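Long-range contacts in 2,3-dihydroxybenzoate-AMP ligase (Bacillus subtilis, PDB 1MDB), which belongs to the ANL superfamily of AMP-binding enzymes and holds adenosine monophosphate and 2,3-dihydroxy-benzoic acid in the model: residues R34-Y38 / L247-G251; N48-S52 / K86-E90. All blocks are in the same frame, centred on the assembly; numbering follows the deposited sequence.

How the contacts relate
Both contacts belong to the AMP-binding part of the chain, on the same side of the chain's centre, and their own centres lie about 14 Å apart. Along the chain the order is 34-38, 48-52, 86-90, 247-251, so contact 2 is enclosed between the two halves of contact 1. One mixed sheet relates them: strand 49-52 is one of its two edge strands, pairing antiparallel with 42-46, which runs parallel to 252-255, the strand that follows helix 242-248. Contact 1 joins helix 27-38 to the end of helix 242-248, contact 2 joins the edge strand to helix 86-98, and the two touch directly where Leu247 CD1 packs 3.9 Å from Phe89 CD2.

Contact 1: residues R34-Y38 / L247-G251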
loop_
_atom_site.group_PDB
_atom_site.type_symbol
_atom_site.label_atom_id
_atom_site.label_comp_id
_atom_site.label_asym_id
_atom_site.label_seq_id
_atom_site.Cartn_x
_atom_site.Cartn_y
_atom_site.Cartn_z
ATOM N N ARG A 34 -22.475 2.064 11.515
ATOM C CA ARG A 34 -22.253 3.425 11.044
ATOM C C ARG A 34 -23.446 3.935 10.248
ATOM O O ARG A 34 -23.788 5.112 10.316
ATOM C CB ARG A 34 -20.999 3.500 10.166
ATOM C CG ARG A 34 -19.711 3.055 10.830
ATOM C CD ARG A 34 -19.446 3.839 12.095
ATOM N NE ARG A 34 -18.208 3.449 12.767
ATOM C CZ ARG A 34 -17.918 2.208 13.133
ATOM N NH1 ARG A 34 -18.775 1.228 12.884
ATOM N NH2 ARG A 34 -16.784 1.952 13.774
ATOM N N ALA A 35 -24.079 3.052 9.488
ATOM C CA ALA A 35 -25.220 3.447 8.675
ATOM C C ALA A 35 -26.418 3.824 9.527
ATOM O O ALA A 35 -27.215 4.686 9.146
ATOM C CB ALA A 35 -25.598 2.323 7.718
ATOM N N ALA A 36 -26.544 3.172 10.678
ATOM C CA ALA A 36 -27.651 3.427 11.589
ATOM C C ALA A 36 -27.476 4.734 12.363
ATOM O O ALA A 36 -28.453 5.439 12.625
ATOM C CB ALA A 36 -27.795 2.264 12.561
ATOM N N LYS A 37 -26.236 5.052 12.725
ATOM C CA LYS A 37 -25.939 6.266 13.478
ATOM C C LYS A 37 -26.059 7.569 12.679
ATOM O O LYS A 37 -26.752 8.498 13.099
ATOM C CB LYS A 37 -24.540 6.179 14.079
ATOM C CG LYS A 37 -24.372 5.070 15.104
ATOM C CD LYS A 37 -23.022 5.176 15.801
ATOM C CE LYS A 37 -22.906 4.178 16.947
ATOM N NZ LYS A 37 -21.625 4.336 17.697
ATOM N N TYR A 38 -25.392 7.640 11.532
ATOM C CA TYR A 38 -25.430 8.850 10.715
ATOM C C TYR A 38 -25.603 8.574 9.225
ATOM O O TYR A 38 -24.817 9.033 8.393
ATOM C CB TYR A 38 -24.159 9.654 10.964
ATOM C CG TYR A 38 -22.911 8.806 11.133
ATOM C CD1 TYR A 38 -22.345 8.141 10.050
ATOM C CD2 TYR A 38 -22.268 8.711 12.373
ATOM C CE1 TYR A 38 -21.163 7.407 10.190
ATOM C CE2 TYR A 38 -21.082 7.979 12.525
ATOM C CZ TYR A 38 -20.537 7.332 11.423
ATOM O OH TYR A 38 -19.360 6.622 11.539
ATOM N N LEU A 247 -13.918 5.480 6.937
ATOM C CA LEU A 247 -15.315 5.085 7.090
ATOM C C LEU A 247 -15.504 4.604 8.520
ATOM O O LEU A 247 -16.580 4.730 9.088
ATOM C CB LEU A 247 -15.686 3.948 6.127
ATOM C CG LEU A 247 -15.523 4.107 4.613
ATOM C CD1 LEU A 247 -16.055 2.852 3.941
ATOM C CD2 LEU A 247 -16.260 5.328 4.102
ATOM N N TYR A 248 -14.444 4.047 9.098
ATOM C CA TYR A 248 -14.502 3.558 10.467
ATOM C C TYR A 248 -14.793 4.727 11.402
ATOM O O TYR A 248 -15.569 4.601 12.349
ATOM C CB TYR A 248 -13.167 2.919 10.868
ATOM C CG TYR A 248 -13.147 2.357 12.283
ATOM C CD1 TYR A 248 -13.354 0.996 12.520
ATOM C CD2 TYR A 248 -12.942 3.194 13.383
ATOM C CE1 TYR A 248 -13.358 0.482 13.815
ATOM C CE2 TYR A 248 -12.940 2.693 14.683
ATOM C CZ TYR A 248 -13.145 1.337 14.893
ATOM O OH TYR A 248 -13.109 0.836 16.176
ATOM N N ALA A 249 -14.160 5.860 11.121
ATOM C CA ALA A 249 -14.296 7.058 11.943
ATOM C C ALA A 249 -15.463 7.963 11.578
ATOM O O ALA A 249 -15.653 8.998 12.209
ATOM C CB ALA A 249 -12.993 7.863 11.904
ATOM N N GLY A 250 -16.220 7.590 10.553
ATOM C CA GLY A 250 -17.358 8.392 10.146
ATOM C C GLY A 250 -17.001 9.603 9.313
ATOM O O GLY A 250 -17.802 10.527 9.183
ATOM N N GLY A 251 -15.801 9.610 8.744
ATOM C CA GLY A 251 -15.388 10.731 7.918
ATOM C C GLY A 251 -15.900 10.616 6.499
ATOM O O GLY A 251 -16.851 9.880 6.229
#
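Arg34 meets the end of helix 242-248 through polar and cation-pi contacts made by one guanidinium. Among the hydrogen bonds, NE of Arg34 donates to the carbonyl O of Tyr248 at 2.9 Å; the N-H...O angle of 136° shows a bent bond, and the oxygen sits out of the guanidinium plane. A second, weak bond runs from Arg34 NH2 to the same Tyr248 O at 3.2 Å, so two donors share one acceptor.

The cation-pi contact uses the side chain of Tyr248. Arg34 NH2 lies over the centre of the ring, 3.6 Å above its plane, and CZ of Arg34 is 4.8 Å from the ring centroid. The planes are 58° apart, so the guanidinium is tilted over the face rather than stacked flat. A bend at chi2 (-56°) turns the arginine chain toward this position. Tyr248 also packs against Ile208, Lys212 and Val215 of helix 204-218.

Van der Waals packing adds Tyr38, whose CZ comes 3.6 Å from Gly250 CA. Gly250 has positive phi and closes helix 242-248 in a Schellman motif; the arrangement is thus an arginine bound at a helix C-terminus, joining helix 27-38 to the turn before strand 252-255.

Contact 2: residues N48-S52 / K86-E90; sequences NTHWS and KEFFE
Trp51 and Lys86 carry a strand-to-helix packing in the AMP-binding fold, where edge strand 49-52 faces residues 86-90 of helix 86-98. The local axes run nearly parallel, 19° apart, with a closest approach of 10.7 Å, and side chains bridge the gap.

The path of Lys86 can be traced outward. Its CB lies 3.6 Å from CH2 of Trp51, against the six-membered ring. CG links CB to CD without a close contact of its own to the indole, and CD sits over the face of the five-membered ring: it is 3.5 Å from the centroid and only 5° off the normal, the geometry of a CH-pi contact. The bend at chi3 keeps CE over the indole, 3.2 Å from Trp51 NE1, and that at chi4 (-61°) swings NZ off it to Thr49, where it donates a hydrogen bond to OG1. That hydroxyl oxygen also bonds to the backbone O of Cys46, so the threonine links the lysine to the end of strand 42-46. The Lys86 side chain also touches Ile44 and Cys46 of that strand.

The outer end of the indole reaches the next turn of the helix. Glu90 CD lies obliquely to the indole, 3.8 Å from Trp51 CH2. The acid's charge is engaged elsewhere: OE1 accepts from His170 NE2 and forms a salt bridge with Arg59 of helix 53-70, which itself touches Trp51. These partners would be expected to stabilise the ionised carboxylate beside the indole. At the lysine's far end, the bond from Lys86 NZ to Thr49 OG1 measures 2.8 Å.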
loop_
_atom_site.group_PDB
_atom_site.type_symbol
_atom_site.label_atom_id
_atom_site.label_comp_id
_atom_site.label_asym_id
_atom_site.label_seq_id
_atom_site.Cartn_x
_atom_site.Cartn_y
_atom_site.Cartn_z
ATOM N N ASN A 48 -19.083 14.547 -9.223
ATOM C CA ASN A 48 -20.269 15.228 -8.707
ATOM C C ASN A 48 -21.207 14.311 -7.926
ATOM O O ASN A 48 -22.218 14.766 -7.399
ATOM C CB ASN A 48 -21.045 15.883 -9.856
ATOM C CG ASN A 48 -20.427 17.198 -10.303
ATOM O OD1 ASN A 48 -20.680 17.674 -11.413
ATOM N ND2 ASN A 48 -19.625 17.802 -9.431
ATOM N N THR A 49 -20.872 13.027 -7.845
ATOM C CA THR A 49 -21.706 12.068 -7.127
ATOM C C THR A 49 -21.286 11.919 -5.670
ATOM O O THR A 49 -20.135 12.168 -5.317
ATOM C CB THR A 49 -21.660 10.682 -7.790
ATOM O OG1 THR A 49 -20.371 10.086 -7.580
ATOM C CG2 THR A 49 -21.908 10.811 -9.282
ATOM N N HIS A 50 -22.233 11.505 -4.831
ATOM C CA HIS A 50 -22.001 11.318 -3.403
ATOM C C HIS A 50 -22.809 10.107 -2.931
ATOM O O HIS A 50 -23.841 9.781 -3.518
ATOM C CB HIS A 50 -22.463 12.555 -2.626
ATOM C CG HIS A 50 -21.837 13.837 -3.086
ATOM N ND1 HIS A 50 -20.547 14.199 -2.756
ATOM C CD2 HIS A 50 -22.325 14.843 -3.850
ATOM C CE1 HIS A 50 -20.269 15.373 -3.297
ATOM N NE2 HIS A 50 -21.330 15.785 -3.966
ATOM N N TRP A 51 -22.338 9.444 -1.877
ATOM C CA TRP A 51 -23.026 8.283 -1.311
ATOM C C TRP A 51 -23.039 8.414 0.200
ATOM O O TRP A 51 -21.987 8.535 0.830
ATOM C CB TRP A 51 -22.315 6.967 -1.675
ATOM C CG TRP A 51 -22.705 6.357 -2.983
ATOM C CD1 TRP A 51 -23.494 6.913 -3.944
ATOM C CD2 TRP A 51 -22.279 5.085 -3.498
ATOM N NE1 TRP A 51 -23.585 6.075 -5.026
ATOM C CE2 TRP A 51 -22.850 4.944 -4.780
ATOM C CE3 TRP A 51 -21.468 4.054 -3.001
ATOM C CZ2 TRP A 51 -22.635 3.812 -5.580
ATOM C CZ3 TRP A 51 -21.252 2.928 -3.793
ATOM C CH2 TRP A 51 -21.836 2.818 -5.070
ATOM N N SER A 52 -24.228 8.394 0.783
ATOM C CA SER A 52 -24.360 8.487 2.227
ATOM C C SER A 52 -24.039 7.120 2.804
ATOM O O SER A 52 -24.015 6.131 2.077
ATOM C CB SER A 52 -25.795 8.851 2.597
ATOM O OG SER A 52 -26.687 7.869 2.098
ATOM N N LYS A 86 -16.776 4.552 -6.761
ATOM C CA LYS A 86 -17.737 4.215 -5.720
ATOM C C LYS A 86 -18.060 2.727 -5.653
ATOM O O LYS A 86 -18.216 2.170 -4.575
ATOM C CB LYS A 86 -19.038 4.997 -5.931
ATOM C CG LYS A 86 -18.891 6.508 -5.853
ATOM C CD LYS A 86 -20.252 7.195 -5.711
ATOM C CE LYS A 86 -21.172 6.892 -6.888
ATOM N NZ LYS A 86 -20.595 7.363 -8.162
ATOM N N GLU A 87 -18.170 2.094 -6.813
ATOM C CA GLU A 87 -18.491 0.674 -6.883
ATOM C C GLU A 87 -17.615 -0.183 -5.974
ATOM O O GLU A 87 -18.103 -1.106 -5.324
ATOM C CB GLU A 87 -18.381 0.188 -8.328
ATOM C CG GLU A 87 -19.503 0.655 -9.235
ATOM C CD GLU A 87 -19.596 2.169 -9.356
ATOM O OE1 GLU A 87 -18.546 2.837 -9.482
ATOM O OE2 GLU A 87 -20.729 2.691 -9.344
ATOM N N PHE A 88 -16.322 0.124 -5.918
ATOM C CA PHE A 88 -15.404 -0.629 -5.066
ATOM C C PHE A 88 -16.030 -0.894 -3.705
ATOM O O PHE A 88 -16.047 -2.026 -3.221
ATOM C CB PHE A 88 -14.106 0.159 -4.874
ATOM C CG PHE A 88 -13.109 -0.504 -3.962
ATOM C CD1 PHE A 88 -12.270 -1.511 -4.437
ATOM C CD2 PHE A 88 -12.975 -0.087 -2.638
ATOM C CE1 PHE A 88 -11.300 -2.092 -3.602
ATOM C CE2 PHE A 88 -12.012 -0.658 -1.790
ATOM C CZ PHE A 88 -11.171 -1.660 -2.275
ATOM N N PHE A 89 -16.558 0.162 -3.093
ATOM C CA PHE A 89 -17.144 0.054 -1.764
ATOM C C PHE A 89 -18.388 -0.815 -1.622
ATOM O O PHE A 89 -18.517 -1.554 -0.642
ATOM C CB PHE A 89 -17.407 1.455 -1.195
ATOM C CG PHE A 89 -16.157 2.254 -0.988
ATOM C CD1 PHE A 89 -15.713 3.139 -1.964
ATOM C CD2 PHE A 89 -15.395 2.085 0.164
ATOM C CE1 PHE A 89 -14.523 3.851 -1.794
ATOM C CE2 PHE A 89 -14.208 2.786 0.348
ATOM C CZ PHE A 89 -13.769 3.672 -0.634
ATOM N N GLU A 90 -19.313 -0.726 -2.567
ATOM C CA GLU A 90 -20.501 -1.551 -2.463
ATOM C C GLU A 90 -20.092 -2.989 -2.773
ATOM O O GLU A 90 -20.647 -3.942 -2.224
ATOM C CB GLU A 90 -21.599 -1.072 -3.428
ATOM C CG GLU A 90 -21.354 -1.301 -4.913
ATOM C CD GLU A 90 -22.540 -0.833 -5.758
ATOM O OE1 GLU A 90 -23.664 -0.776 -5.219
ATOM O OE2 GLU A 90 -22.356 -0.540 -6.955
#